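Alanine racemase (Enterococcus faecalis, PDB 3E6E) belongs to the alanine racemase family, pairing an N-terminal TIM-barrel domain with a mostly beta C-terminal domain in a two-chain assembly. Local coordinates at residues Q109-E113 with Q150-V155; L116-E122 with H158-L162. The protein carries 1 engineered substitution. All coordinates share one frame; numbering follows the deposited sequence.

In the fold
Contacts 1 and 2 follow one another down the same pair of neighbouring barrel helices, 109-117 and 145-158, their centres about 12 Å apart. Contact 1 joins the helix bodies; contact 2 joins the ends and the loops that lead to the next strands. Phe161 of contact 2 links them: its CB lies 3.6 Å from Val155 CG1, and its CE2 lies 3.8 Å from Phe154 CE1. Both contacts sit far out, their centres about 30 and 33 Å from the centre of the chain, and none of their residues is among those lining the DCS pockets; both lie in the helices and loops outside the barrel's strands.

Contact 1. Residues Q109-E113 with Q150-V155; sequences QEWLE and QAVRFV
Gln109 lays its side-chain amide nitrogen over one face of the Phe154 ring, with NE2 3.4 Å above the plane and displaced from the centre toward the CG-CD2 side. The amide does not lie flat on the ring: the two planes are 65° apart; NE2 is the end over the ring, and OE1 reaches the backbone of the other helix. At the far end of the ring the backbone of 109-113 approaches obliquely, Glu113 CA coming 3.9 Å from Phe154 CZ. Phe154 spans the gap because its CG is anti to the backbone N (chi1 -177°), which sends the ring out to the neighbouring helix; a long flat side chain suits a place where the local helix axes are 10.5 Å apart. Gln109 is equally suited to a partly exposed place, having an aliphatic stem for packing and an amide that tolerates both water and a ring. A bend in its chain at chi2 brings OE1 to 3.1 Å from CG of Gln150 and 3.3 Å from CA of Ala151. The amides of Gln109 and Gln150 are tilted against each other and share no hydrogen bond. The CA atoms of Gln109 and Ala151 are 6.0 Å apart, the nearest backbone approach of the two segments, and a residue as small as alanine fits there. Deeper in, apolar side chains take over: Leu112 crosses Val155 at about a right angle, with CD2 3.6 Å from Val155 CG2. Beneath them lies the sheet, where Val106 meets Leu112 and Val129 meets Val155. Two helices running almost in parallel, their local axes 8° from alignment, over adjacent parallel strands are characteristic of successive beta-alpha units in a TIM barrel.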
loop_
_atom_site.group_PDB
_atom_site.type_symbol
_atom_site.label_atom_id
_atom_site.label_comp_id
_atom_site.label_asym_id
_atom_site.label_seq_id
_atom_site.Cartn_x
_atom_site.Cartn_y
_atom_site.Cartn_z
ATOM N N GLN A 109 29.610 17.462 -0.990
ATOM C CA GLN A 109 31.054 17.339 -0.794
ATOM C C GLN A 109 31.286 16.733 0.570
ATOM O O GLN A 109 32.102 15.831 0.730
ATOM C CB GLN A 109 31.711 18.726 -0.871
ATOM C CG GLN A 109 33.241 18.752 -0.831
ATOM C CD GLN A 109 33.875 18.034 -2.008
ATOM O OE1 GLN A 109 33.579 18.335 -3.169
ATOM N NE2 GLN A 109 34.753 17.077 -1.712
ATOM N N GLU A 110 30.550 17.233 1.553
ATOM C CA GLU A 110 30.666 16.741 2.914
ATOM C C GLU A 110 30.698 15.209 2.968
ATOM O O GLU A 110 31.635 14.623 3.526
ATOM C CB GLU A 110 29.517 17.296 3.776
ATOM C CG GLU A 110 28.247 17.709 3.014
ATOM C CD GLU A 110 28.305 19.124 2.420
ATOM O OE1 GLU A 110 28.810 19.298 1.287
ATOM O OE2 GLU A 110 27.839 20.072 3.092
ATOM N N TRP A 111 29.689 14.573 2.369
ATOM C CA TRP A 111 29.577 13.110 2.338
ATOM C C TRP A 111 30.852 12.445 1.817
ATOM O O TRP A 111 31.453 11.606 2.492
ATOM C CB TRP A 111 28.399 12.681 1.444
ATOM C CG TRP A 111 27.974 11.223 1.586
ATOM C CD1 TRP A 111 27.063 10.718 2.473
ATOM C CD2 TRP A 111 28.439 10.100 0.814
ATOM N NE1 TRP A 111 26.931 9.359 2.302
ATOM C CE2 TRP A 111 27.762 8.954 1.292
ATOM C CE3 TRP A 111 29.357 9.953 -0.231
ATOM C CZ2 TRP A 111 27.975 7.674 0.759
ATOM C CZ3 TRP A 111 29.569 8.677 -0.763
ATOM C CH2 TRP A 111 28.877 7.555 -0.264
ATOM N N LEU A 112 31.242 12.818 0.602
ATOM C CA LEU A 112 32.432 12.277 -0.049
ATOM C C LEU A 112 33.678 12.241 0.840
ATOM O O LEU A 112 34.295 11.191 1.017
ATOM C CB LEU A 112 32.737 13.082 -1.316
ATOM C CG LEU A 112 32.001 12.704 -2.597
ATOM C CD1 LEU A 112 32.218 13.775 -3.653
ATOM C CD2 LEU A 112 32.509 11.360 -3.080
ATOM N N GLU A 113 34.048 13.392 1.393
ATOM C CA GLU A 113 35.228 13.465 2.245
ATOM C C GLU A 113 35.031 12.657 3.519
ATOM O O GLU A 113 35.995 12.306 4.206
ATOM C CB GLU A 113 35.563 14.923 2.575
ATOM C CG GLU A 113 34.543 15.665 3.398
ATOM C CD GLU A 113 34.688 17.165 3.229
ATOM O OE1 GLU A 113 34.075 17.928 4.011
ATOM O OE2 GLU A 113 35.415 17.579 2.295
ATOM N N GLN A 150 34.445 20.708 -8.196
ATOM C CA GLN A 150 35.120 20.458 -6.928
ATOM C C GLN A 150 34.911 19.003 -6.508
ATOM O O GLN A 150 35.845 18.329 -6.068
ATOM C CB GLN A 150 34.580 21.420 -5.846
ATOM C CG GLN A 150 34.746 20.923 -4.414
ATOM C CD GLN A 150 34.232 21.902 -3.365
ATOM O OE1 GLN A 150 33.068 22.324 -3.396
ATOM N NE2 GLN A 150 35.101 22.262 -2.419
ATOM N N ALA A 151 33.682 18.525 -6.654
ATOM C CA ALA A 151 33.346 17.159 -6.289
ATOM C C ALA A 151 34.120 16.191 -7.174
ATOM O O ALA A 151 34.738 15.235 -6.703
ATOM C CB ALA A 151 31.852 16.937 -6.455
ATOM N N VAL A 152 34.081 16.452 -8.471
ATOM C CA VAL A 152 34.772 15.613 -9.424
ATOM C C VAL A 152 36.286 15.549 -9.167
ATOM O O VAL A 152 36.843 14.474 -8.926
ATOM C CB VAL A 152 34.498 16.110 -10.856
ATOM C CG1 VAL A 152 35.309 15.300 -11.856
ATOM C CG2 VAL A 152 33.015 15.987 -11.165
ATOM N N ARG A 153 36.947 16.702 -9.202
ATOM C CA ARG A 153 38.391 16.760 -8.999
ATOM C C ARG A 153 38.787 16.068 -7.705
ATOM O O ARG A 153 39.904 15.575 -7.563
ATOM C CB ARG A 153 38.866 18.215 -8.979
ATOM C CG ARG A 153 40.323 18.393 -9.368
ATOM C CD ARG A 153 40.630 19.858 -9.627
ATOM N NE ARG A 153 40.510 20.654 -8.411
ATOM C CZ ARG A 153 41.285 20.509 -7.338
ATOM N NH1 ARG A 153 42.249 19.594 -7.319
ATOM N NH2 ARG A 153 41.103 21.291 -6.282
ATOM N N PHE A 154 37.859 16.021 -6.761
ATOM C CA PHE A 154 38.139 15.387 -5.491
ATOM C C PHE A 154 38.081 13.885 -5.660
ATOM O O PHE A 154 39.005 13.176 -5.293
ATOM C CB PHE A 154 37.127 15.850 -4.441
ATOM C CG PHE A 154 37.377 15.292 -3.075
ATOM C CD1 PHE A 154 36.985 13.999 -2.754
ATOM C CD2 PHE A 154 38.019 16.056 -2.107
ATOM C CE1 PHE A 154 37.227 13.473 -1.479
ATOM C CE2 PHE A 154 38.270 15.543 -0.830
ATOM C CZ PHE A 154 37.874 14.253 -0.515
ATOM N N VAL A 155 36.986 13.402 -6.229
ATOM C CA VAL A 155 36.805 11.979 -6.436
ATOM C C VAL A 155 37.904 11.362 -7.285
ATOM O O VAL A 155 38.416 10.294 -6.955
ATOM C CB VAL A 155 35.446 11.707 -7.075
ATOM C CG1 VAL A 155 35.377 10.278 -7.571
ATOM C CG2 VAL A 155 34.357 11.972 -6.055
#

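Contact 2. Residues L116-E122 with H158-L162; sequences LQQLTPE and HKEFL
Glu160 and Leu116 meet at one end of the TIM barrel's helical layer, where loops leaving two adjacent outer helices turn back toward strands 129-132 and 165-167. Glu160 has the most surface covered by the contact. Its CB packs 3.6 Å from Leu119 CB, the two side chains sliding past each other in opposite directions, and a bend at chi2 (111°) then swings the carboxylate between Leu116 and Pro121. The surroundings are unusual for an acid: Glu160 OE1 is 3.1 Å from Leu119 O, another acceptor, and Pro121 N beside it has no hydrogen to give. Glu160 OE2 is likewise only 2.8 Å from His158 O, an acceptor two residues earlier in the chain. Such company for a buried carboxylate could raise its pKa. A methyl of Leu116 presses on the carboxylate, CD2 lying 3.2 Å from Glu160 OE2. The branched leucine serves several partners at once: CG sits over one face of the His158 ring in a CH-pi contact, 17° off the normal, while CB approaches CZ of Phe161 obliquely. Leu119 is buried, and its all-hydrocarbon side chain suits such a place; its CD1 lies 3.6 Å from Phe161 CE1, and Val94 of helix 94-99 packs against it too. The other loop starts at Lys159, which leaves the helical conformation with positive phi. The lysine chain then folds back, running its CD past Pro121 O at 3.4 Å, and its NZ donates a 2.7 Å hydrogen bond to His158 O from above the carbonyl plane, 66° out of it.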
loop_
_atom_site.group_PDB
_atom_site.type_symbol
_atom_site.label_atom_id
_atom_site.label_comp_id
_atom_site.label_asym_id
_atom_site.label_seq_id
_atom_site.Cartn_x
_atom_site.Cartn_y
_atom_site.Cartn_z
ATOM N N LEU A 116 35.420 8.813 2.529
ATOM C CA LEU A 116 36.846 8.600 2.326
ATOM C C LEU A 116 37.483 8.076 3.611
ATOM O O LEU A 116 38.333 7.190 3.580
ATOM C CB LEU A 116 37.494 9.920 1.885
ATOM C CG LEU A 116 38.993 10.003 1.583
ATOM C CD1 LEU A 116 39.782 10.006 2.886
ATOM C CD2 LEU A 116 39.406 8.842 0.695
ATOM N N GLN A 117 37.062 8.632 4.741
ATOM C CA GLN A 117 37.573 8.216 6.037
ATOM C C GLN A 117 37.546 6.700 6.137
ATOM O O GLN A 117 38.584 6.066 6.290
ATOM C CB GLN A 117 36.704 8.791 7.155
ATOM C CG GLN A 117 36.716 10.296 7.266
ATOM C CD GLN A 117 37.734 10.789 8.266
ATOM O OE1 GLN A 117 38.919 10.486 8.156
ATOM N NE2 GLN A 117 37.276 11.556 9.251
ATOM N N GLN A 118 36.352 6.124 6.040
ATOM C CA GLN A 118 36.190 4.680 6.161
ATOM C C GLN A 118 36.624 3.843 4.969
ATOM O O GLN A 118 36.378 2.637 4.939
ATOM C CB GLN A 118 34.739 4.337 6.532
ATOM C CG GLN A 118 33.668 5.035 5.706
ATOM C CD GLN A 118 32.260 4.811 6.258
ATOM O OE1 GLN A 118 31.747 3.687 6.261
ATOM N NE2 GLN A 118 31.633 5.889 6.729
ATOM N N LEU A 119 37.274 4.474 3.995
ATOM C CA LEU A 119 37.751 3.759 2.819
ATOM C C LEU A 119 39.247 3.495 2.923
ATOM O O LEU A 119 40.027 4.393 3.259
ATOM C CB LEU A 119 37.457 4.560 1.555
ATOM C CG LEU A 119 35.983 4.726 1.201
ATOM C CD1 LEU A 119 35.867 5.581 -0.046
ATOM C CD2 LEU A 119 35.341 3.361 0.982
ATOM N N THR A 120 39.639 2.257 2.636
ATOM C CA THR A 120 41.040 1.850 2.697
ATOM C C THR A 120 41.758 2.201 1.406
ATOM O O THR A 120 41.345 1.779 0.329
ATOM C CB THR A 120 41.176 0.336 2.928
ATOM O OG1 THR A 120 40.694 0.007 4.238
ATOM C CG2 THR A 120 42.634 -0.091 2.799
ATOM N N PRO A 121 42.863 2.962 1.509
ATOM C CA PRO A 121 43.682 3.404 0.377
ATOM C C PRO A 121 43.677 2.453 -0.812
ATOM O O PRO A 121 43.300 2.844 -1.918
ATOM C CB PRO A 121 45.064 3.547 0.996
ATOM C CG PRO A 121 44.737 4.082 2.347
ATOM C CD PRO A 121 43.565 3.216 2.783
ATOM N N GLU A 122 44.088 1.207 -0.579
ATOM C CA GLU A 122 44.145 0.210 -1.645
ATOM C C GLU A 122 43.228 -0.977 -1.369
ATOM O O GLU A 122 43.661 -2.129 -1.417
ATOM C CB GLU A 122 45.585 -0.280 -1.819
ATOM C CG GLU A 122 46.167 -0.112 -3.230
ATOM C CD GLU A 122 46.267 1.344 -3.681
ATOM O OE1 GLU A 122 46.934 1.609 -4.708
ATOM O OE2 GLU A 122 45.677 2.226 -3.020
ATOM N N HIS A 158 41.256 10.711 -4.835
ATOM C CA HIS A 158 41.611 9.975 -3.627
ATOM C C HIS A 158 41.738 8.483 -3.908
ATOM O O HIS A 158 42.532 7.787 -3.273
ATOM C CB HIS A 158 40.574 10.219 -2.528
ATOM C CG HIS A 158 40.775 11.500 -1.781
ATOM N ND1 HIS A 158 41.775 11.669 -0.848
ATOM C CD2 HIS A 158 40.103 12.675 -1.829
ATOM C CE1 HIS A 158 41.711 12.892 -0.353
ATOM N NE2 HIS A 158 40.705 13.523 -0.932
ATOM N N LYS A 159 40.953 7.995 -4.862
ATOM C CA LYS A 159 41.308 6.795 -5.610
ATOM C C LYS A 159 40.970 5.522 -4.840
ATOM O O LYS A 159 41.219 4.414 -5.316
ATOM C CB LYS A 159 42.824 6.716 -5.805
ATOM C CG LYS A 159 43.441 5.403 -5.349
ATOM C CD LYS A 159 43.937 5.494 -3.915
ATOM C CE LYS A 159 45.210 6.321 -3.823
ATOM N NZ LYS A 159 45.018 7.696 -4.361
ATOM N N GLU A 160 40.400 5.689 -3.652
ATOM C CA GLU A 160 39.428 4.787 -3.045
ATOM C C GLU A 160 38.073 4.891 -3.739
ATOM O O GLU A 160 37.222 4.014 -3.594
ATOM C CB GLU A 160 39.278 5.086 -1.553
ATOM C CG GLU A 160 40.488 4.698 -0.718
ATOM C CD GLU A 160 41.222 5.903 -0.162
ATOM O OE1 GLU A 160 41.662 5.846 1.005
ATOM O OE2 GLU A 160 41.360 6.907 -0.894
ATOM N N PHE A 161 37.881 5.968 -4.493
ATOM C CA PHE A 161 36.653 6.163 -5.247
ATOM C C PHE A 161 36.913 5.695 -6.677
ATOM O O PHE A 161 37.995 5.206 -6.992
ATOM C CB PHE A 161 36.280 7.651 -5.280
ATOM C CG PHE A 161 36.047 8.260 -3.924
ATOM C CD1 PHE A 161 34.942 7.894 -3.159
ATOM C CD2 PHE A 161 36.920 9.211 -3.418
ATOM C CE1 PHE A 161 34.714 8.467 -1.916
ATOM C CE2 PHE A 161 36.699 9.790 -2.172
ATOM C CZ PHE A 161 35.595 9.417 -1.420
ATOM N N LEU A 162 35.912 5.851 -7.538
ATOM C CA LEU A 162 36.054 5.513 -8.948
ATOM C C LEU A 162 35.360 6.543 -9.834
ATOM O O LEU A 162 35.879 6.921 -10.885
ATOM C CB LEU A 162 35.490 4.118 -9.225
ATOM C CG LEU A 162 35.336 3.727 -10.696
ATOM C CD1 LEU A 162 36.638 3.951 -11.450
ATOM C CD2 LEU A 162 34.880 2.282 -10.823
#